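PDB 5K9F: NIPSNAP domain protein from Burkholderia xenovorans, which is of unknown function but belongs to the NipSnap family, of the dimeric alpha-beta barrel clan, and binds oxamic acid in a pocket. Local coordinates for residues Gly21-Tyr30 and Tyr48-Val59. Sequence-based numbering, arbitrary orientation.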
ATOM      1  N   GLY A  21      19.691   9.619   1.006  1.00 17.60           N
ATOM      2  CA  GLY A  21      21.095   9.875   1.211  1.00 19.57           C
ATOM      3  C   GLY A  21      21.472  10.371   2.586  1.00 18.18           C
ATOM      4  O   GLY A  21      22.665  10.579   2.840  1.00 20.62           O
ATOM      5  N   SER A  22      20.511  10.557   3.484  1.00 18.08           N
ATOM      6  CA  SER A  22      20.765  11.248   4.740  1.00 15.78           C
ATOM      7  C   SER A  22      20.959  10.313   5.933  1.00 15.19           C
ATOM      8  O   SER A  22      21.185  10.799   7.047  1.00 17.00           O
ATOM      9  CB  SER A  22      19.625  12.239   5.029  1.00 16.87           C
ATOM     10  OG  SER A  22      18.445  11.571   5.428  1.00 17.76           O
ATOM     11  N   VAL A  23      20.913   8.990   5.732  1.00 15.80           N
ATOM     12  CA  VAL A  23      20.950   8.065   6.870  1.00 13.85           C
ATOM     13  C   VAL A  23      22.235   8.231   7.679  1.00 16.96           C
ATOM     14  O   VAL A  23      22.200   8.321   8.911  1.00 16.78           O
ATOM     15  CB  VAL A  23      20.781   6.609   6.396  1.00 16.48           C
ATOM     16  CG1 VAL A  23      21.121   5.644   7.544  1.00 20.49           C
ATOM     17  CG2 VAL A  23      19.359   6.377   5.920  1.00 20.67           C
ATOM     18  N   SER A  24      23.391   8.246   7.013  1.00 18.08           N
ATOM     19  CA  SER A  24      24.635   8.327   7.773  0.56 17.85           C
ATOM     20  C   SER A  24      24.749   9.658   8.512  1.00 19.12           C
ATOM     21  O   SER A  24      25.256   9.699   9.643  1.00 22.46           O
ATOM     22  CB  SER A  24      25.837   8.099   6.859  0.56 24.04           C
ATOM     23  OG  SER A  24      25.958   9.128   5.902  0.56 22.43           O
ATOM     24  N   THR A  25      24.271  10.748   7.910  1.00 18.02           N
ATOM     25  CA  THR A  25      24.281  12.039   8.595  1.00 19.40           C
ATOM     26  C   THR A  25      23.379  12.009   9.822  1.00 17.48           C
ATOM     27  O   THR A  25      23.760  12.494  10.900  1.00 19.21           O
ATOM     28  CB  THR A  25      23.833  13.142   7.636  1.00 22.10           C
ATOM     29  OG1 THR A  25      24.749  13.227   6.539  1.00 23.56           O
ATOM     30  CG2 THR A  25      23.786  14.488   8.340  1.00 22.17           C
ATOM     31  N   PHE A  26      22.182  11.435   9.677  1.00 15.31           N
ATOM     32  CA  PHE A  26      21.252  11.345  10.800  1.00 14.19           C
ATOM     33  C   PHE A  26      21.843  10.511  11.929  1.00 16.92           C
ATOM     34  O   PHE A  26      21.797  10.911  13.100  1.00 16.94           O
ATOM     35  CB  PHE A  26      19.918  10.753  10.332  1.00 14.73           C
ATOM     36  CG  PHE A  26      18.890  10.639  11.426  1.00 17.08           C
ATOM     37  CD1 PHE A  26      18.825   9.502  12.222  1.00 14.77           C
ATOM     38  CD2 PHE A  26      17.992  11.670  11.661  1.00 22.11           C
ATOM     39  CE1 PHE A  26      17.902   9.399  13.234  1.00 17.20           C
ATOM     40  CE2 PHE A  26      17.053  11.573  12.668  1.00 21.19           C
ATOM     41  CZ  PHE A  26      17.008  10.433  13.463  1.00 21.75           C
ATOM     42  N   LEU A  27      22.393   9.341  11.599  1.00 16.83           N
ATOM     43  CA  LEU A  27      22.900   8.452  12.642  1.00 15.78           C
ATOM     44  C   LEU A  27      24.083   9.073  13.374  1.00 17.02           C
ATOM     45  O   LEU A  27      24.220   8.902  14.586  1.00 19.52           O
ATOM     46  CB  LEU A  27      23.291   7.096  12.050  1.00 16.28           C
ATOM     47  CG  LEU A  27      22.098   6.246  11.598  1.00 18.13           C
ATOM     48  CD1 LEU A  27      22.606   4.965  10.941  1.00 17.51           C
ATOM     49  CD2 LEU A  27      21.162   5.940  12.770  1.00 18.46           C
ATOM     50  N   SER A  28      24.952   9.782  12.653  1.00 20.15           N
ATOM     51  CA  SER A  28      26.076  10.449  13.303  0.58 21.13           C
ATOM     52  C   SER A  28      25.603  11.560  14.229  1.00 19.24           C
ATOM     53  O   SER A  28      26.112  11.701  15.350  1.00 20.10           O
ATOM     54  CB  SER A  28      27.033  11.006  12.252  0.58 22.84           C
ATOM     55  OG  SER A  28      27.690   9.955  11.574  0.58 26.82           O
ATOM     56  N   LEU A  29      24.647  12.368  13.771  1.00 19.10           N
ATOM     57  CA  LEU A  29      24.132  13.462  14.588  1.00 20.53           C
ATOM     58  C   LEU A  29      23.388  12.930  15.806  1.00 19.08           C
ATOM     59  O   LEU A  29      23.548  13.455  16.918  1.00 21.33           O
ATOM     60  CB  LEU A  29      23.220  14.345  13.739  1.00 21.50           C
ATOM     61  CG  LEU A  29      22.674  15.634  14.347  1.00 26.28           C
ATOM     62  CD1 LEU A  29      23.787  16.598  14.714  1.00 27.54           C
ATOM     63  CD2 LEU A  29      21.718  16.271  13.348  1.00 28.34           C
ATOM     64  N   TYR A  30      22.580  11.884  15.615  1.00 16.96           N
ATOM     65  CA  TYR A  30      21.866  11.269  16.731  1.00 17.43           C
ATOM     66  C   TYR A  30      22.834  10.703  17.766  1.00 20.04           C
ATOM     67  O   TYR A  30      22.682  10.939  18.971  1.00 19.78           O
ATOM     68  CB  TYR A  30      20.923  10.173  16.205  1.00 15.22           C
ATOM     69  CG  TYR A  30      20.242   9.399  17.321  1.00 18.52           C
ATOM     70  CD1 TYR A  30      19.205   9.964  18.052  1.00 17.90           C
ATOM     71  CD2 TYR A  30      20.659   8.116  17.663  1.00 18.64           C
ATOM     72  CE1 TYR A  30      18.588   9.264  19.080  1.00 16.82           C
ATOM     73  CE2 TYR A  30      20.054   7.410  18.689  1.00 18.91           C
ATOM     74  CZ  TYR A  30      19.011   7.987  19.387  1.00 17.66           C
ATOM     75  OH  TYR A  30      18.402   7.282  20.410  1.00 17.44           O
ATOM     76  N   TYR A  48      18.639  -0.572  17.042  1.00 12.85           N
ATOM     77  CA  TYR A  48      18.584   0.659  16.258  1.00 12.24           C
ATOM     78  C   TYR A  48      19.274   0.340  14.940  1.00 11.59           C
ATOM     79  O   TYR A  48      20.475   0.047  14.929  1.00 14.22           O
ATOM     80  CB  TYR A  48      19.269   1.814  16.999  1.00 16.38           C
ATOM     81  CG  TYR A  48      18.755   3.205  16.673  1.00 13.65           C
ATOM     82  CD1 TYR A  48      18.957   3.769  15.426  1.00 18.32           C
ATOM     83  CD2 TYR A  48      18.110   3.971  17.637  1.00 15.11           C
ATOM     84  CE1 TYR A  48      18.507   5.055  15.144  1.00 24.17           C
ATOM     85  CE2 TYR A  48      17.650   5.239  17.361  1.00 15.70           C
ATOM     86  CZ  TYR A  48      17.847   5.783  16.115  1.00 20.01           C
ATOM     87  OH  TYR A  48      17.390   7.057  15.834  1.00 19.56           O
ATOM     88  N   TYR A  49      18.523   0.369  13.844  1.00 10.76           N
ATOM     89  CA  TYR A  49      18.978  -0.167  12.565  1.00 10.68           C
ATOM     90  C   TYR A  49      18.724   0.815  11.431  1.00 13.80           C
ATOM     91  O   TYR A  49      17.896   1.725  11.536  1.00 13.88           O
ATOM     92  CB  TYR A  49      18.233  -1.470  12.212  1.00 12.62           C
ATOM     93  CG  TYR A  49      18.212  -2.507  13.296  1.00 11.08           C
ATOM     94  CD1 TYR A  49      19.321  -3.325  13.514  1.00 14.49           C
ATOM     95  CD2 TYR A  49      17.090  -2.683  14.096  1.00 14.79           C
ATOM     96  CE1 TYR A  49      19.302  -4.293  14.507  1.00 17.71           C
ATOM     97  CE2 TYR A  49      17.060  -3.650  15.085  1.00 14.47           C
ATOM     98  CZ  TYR A  49      18.165  -4.450  15.283  1.00 15.67           C
ATOM     99  OH  TYR A  49      18.153  -5.419  16.276  1.00 20.31           O
ATOM    100  N   PHE A  50      19.412   0.594  10.310  1.00 13.30           N
ATOM    101  CA  PHE A  50      18.979   1.191   9.052  1.00 12.36           C
ATOM    102  C   PHE A  50      18.724   0.093   8.024  1.00 12.16           C
ATOM    103  O   PHE A  50      19.235  -1.022   8.134  1.00 11.57           O
ATOM    104  CB  PHE A  50      19.977   2.243   8.516  1.00 13.61           C
ATOM    105  CG  PHE A  50      21.358   1.720   8.211  1.00 14.84           C
ATOM    106  CD1 PHE A  50      22.330   1.676   9.197  1.00 15.17           C
ATOM    107  CD2 PHE A  50      21.692   1.361   6.924  1.00 17.64           C
ATOM    108  CE1 PHE A  50      23.621   1.227   8.900  1.00 17.51           C
ATOM    109  CE2 PHE A  50      22.979   0.912   6.624  1.00 22.01           C
ATOM    110  CZ  PHE A  50      23.931   0.849   7.613  1.00 20.33           C
ATOM    111  N   SER A  51      17.881   0.397   7.039  1.00 11.01           N
ATOM    112  CA  SER A  51      17.452  -0.639   6.111  1.00 10.21           C
ATOM    113  C   SER A  51      18.488  -0.881   5.019  1.00 13.93           C
ATOM    114  O   SER A  51      19.147   0.046   4.540  1.00 13.77           O
ATOM    115  CB  SER A  51      16.115  -0.260   5.476  1.00 11.25           C
ATOM    116  OG  SER A  51      16.204   0.998   4.820  1.00 12.19           O
ATOM    117  N   GLU A  52      18.624  -2.152   4.625  1.00 11.41           N
ATOM    118  CA  GLU A  52      19.409  -2.536   3.458  1.00 11.88           C
ATOM    119  C   GLU A  52      18.549  -3.016   2.304  1.00 11.74           C
ATOM    120  O   GLU A  52      19.007  -2.994   1.163  1.00 13.30           O
ATOM    121  CB  GLU A  52      20.404  -3.656   3.798  1.00 13.56           C
ATOM    122  CG  GLU A  52      21.455  -3.291   4.835  1.00 15.96           C
ATOM    123  CD  GLU A  52      22.562  -2.396   4.297  1.00 21.29           C
ATOM    124  OE1 GLU A  52      23.465  -2.054   5.092  1.00 21.93           O
ATOM    125  OE2 GLU A  52      22.552  -2.035   3.092  1.00 19.57           O
ATOM    126  N   THR A  53      17.314  -3.436   2.574  1.00 11.79           N
ATOM    127  CA  THR A  53      16.361  -3.800   1.534  1.00 12.37           C
ATOM    128  C   THR A  53      15.017  -3.157   1.843  1.00 11.35           C
ATOM    129  O   THR A  53      14.801  -2.562   2.912  1.00 13.38           O
ATOM    130  CB  THR A  53      16.206  -5.330   1.383  1.00 12.93           C
ATOM    131  OG1 THR A  53      15.638  -5.899   2.574  1.00 13.47           O
ATOM    132  CG2 THR A  53      17.564  -6.004   1.116  1.00 11.73           C
ATOM    133  N   GLY A  54      14.104  -3.289   0.892  1.00 11.78           N
ATOM    134  CA  GLY A  54      12.829  -2.618   0.996  1.00 12.64           C
ATOM    135  C   GLY A  54      13.017  -1.134   0.750  1.00 10.20           C
ATOM    136  O   GLY A  54      13.917  -0.706   0.013  1.00 14.12           O
ATOM    137  N   ASP A  55      12.170  -0.334   1.396  1.00 10.94           N
ATOM    138  CA  ASP A  55      12.373   1.102   1.343  1.00 13.20           C
ATOM    139  C   ASP A  55      13.752   1.411   1.911  1.00 14.86           C
ATOM    140  O   ASP A  55      14.065   1.036   3.044  1.00 13.37           O
ATOM    141  CB  ASP A  55      11.298   1.841   2.152  1.00 13.87           C
ATOM    142  CG  ASP A  55       9.900   1.781   1.520  1.00 30.66           C
ATOM    143  OD1 ASP A  55       9.768   1.474   0.313  1.00 27.24           O
ATOM    144  OD2 ASP A  55       8.918   2.082   2.239  1.00 29.45           O
ATOM    145  N   LEU A  56      14.590   2.051   1.112  1.00 12.98           N
ATOM    146  CA  LEU A  56      15.866   2.500   1.618  1.00 12.92           C
ATOM    147  C   LEU A  56      15.650   3.799   2.391  1.00 16.48           C
ATOM    148  O   LEU A  56      14.570   4.393   2.378  1.00 16.82           O
ATOM    149  CB  LEU A  56      16.874   2.673   0.471  1.00 12.84           C
ATOM    150  CG  LEU A  56      17.212   1.366  -0.265  1.00 13.97           C
ATOM    151  CD1 LEU A  56      17.918   1.611  -1.615  1.00 14.79           C
ATOM    152  CD2 LEU A  56      18.035   0.442   0.651  1.00 19.22           C
ATOM    153  N   ASN A  57      16.683   4.214   3.099  1.00 16.06           N
ATOM    154  CA  ASN A  57      16.637   5.445   3.890  1.00 13.45           C
ATOM    155  C   ASN A  57      15.674   5.351   5.068  1.00 12.71           C
ATOM    156  O   ASN A  57      15.125   6.367   5.502  1.00 13.60           O
ATOM    157  CB  ASN A  57      16.284   6.650   3.014  1.00 16.82           C
ATOM    158  CG  ASN A  57      17.171   6.737   1.805  1.00 17.06           C
ATOM    159  OD1 ASN A  57      18.382   6.892   1.939  1.00 18.66           O
ATOM    160  ND2 ASN A  57      16.590   6.605   0.610  1.00 15.49           N
ATOM    161  N   ARG A  58      15.464   4.151   5.603  1.00  9.99           N
ATOM    162  CA  ARG A  58      14.694   3.972   6.822  1.00 10.61           C
ATOM    163  C   ARG A  58      15.623   3.781   7.996  1.00 11.11           C
ATOM    164  O   ARG A  58      16.638   3.082   7.892  1.00 12.59           O
ATOM    165  CB  ARG A  58      13.789   2.741   6.755  1.00 11.11           C
ATOM    166  CG  ARG A  58      12.574   2.888   5.870  1.00 12.27           C
ATOM    167  CD  ARG A  58      11.758   1.599   5.940  1.00 11.68           C
ATOM    168  NE  ARG A  58      12.453   0.480   5.290  1.00 11.16           N
ATOM    169  CZ  ARG A  58      12.291  -0.799   5.613  1.00 12.81           C
ATOM    170  NH1 ARG A  58      11.466  -1.154   6.598  1.00 15.33           N
ATOM    171  NH2 ARG A  58      12.958  -1.737   4.937  1.00 14.48           N
ATOM    172  N   VAL A  59      15.282   4.384   9.130  0.54 11.76           N
ATOM    173  CA  VAL A  59      15.884   4.006  10.403  0.54 12.63           C
ATOM    174  C   VAL A  59      14.788   3.423  11.281  0.54 15.36           C
ATOM    175  O   VAL A  59      13.688   3.980  11.376  0.54 14.56           O
ATOM    176  CB  VAL A  59      16.616   5.173  11.090  0.54 10.35           C
ATOM    177  CG1 VAL A  59      17.895   5.520  10.317  0.54 13.32           C
ATOM    178  CG2 VAL A  59      15.724   6.396  11.229  0.54 10.59           C
TER
HETATM  179  O   HOH W   1      20.883   7.382   3.126  1.00 22.38           O
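Y30 and Y48 meet where helix 23-33 packs on the sheet, a worked example of how one helix can be held by aromatic packing further along and polar contacts at its start. Their rings lie nearly parallel, at 24°, but slid so far apart that they barely overlap; Y48 OH sits over the centre of one face of the Y30 ring, and Y48 CE2 comes to 3.5 Å from Y30 CE2. The same hydroxyl oxygen meets the F26 ring in its plane, at the edge, 3.5 Å from F26 CE1. With CG anti to the backbone nitrogen in both F26 (chi1 -179°) and Y30, the two rings project from the helix toward the sheet and take the Y48 hydroxyl between them. L27 divides its branches: CD2 lies 3.7 Å from Y48 CE1 and also touches V59, while CD1 reaches F50 CD1. One turn earlier V23 repeats the fork, CG1 against F50 CB and CG2 3.5 Å from the CA of N57.

Beyond V23 the tight hydrophobic packing gives way to a looser, more exposed polar margin. G21 N donates to N57 OD1 (3.2 Å) in a nearly straight bond that arrives from above the carbonyl plane, and a water accepts from V23 N and donates to N57 OD1, its oxygen 2.8 Å from OD1. N57 ND2 turns instead to Q98 of the third subunit.

F26 also touches the bound oxamic acid, so this helix forms part of the pocket wall, and Y30 OH is hydrogen-bonded to Q38 of the pocket. Over residues 23-30 the helix runs nearly antiparallel to strand 48-51 (169°) and also covers strand 58-65, whose other neighbour is strand 10-18; Y49 to S51, on the strand outermost in this chain, pair antiparallel with a second subunit, extending the sheet.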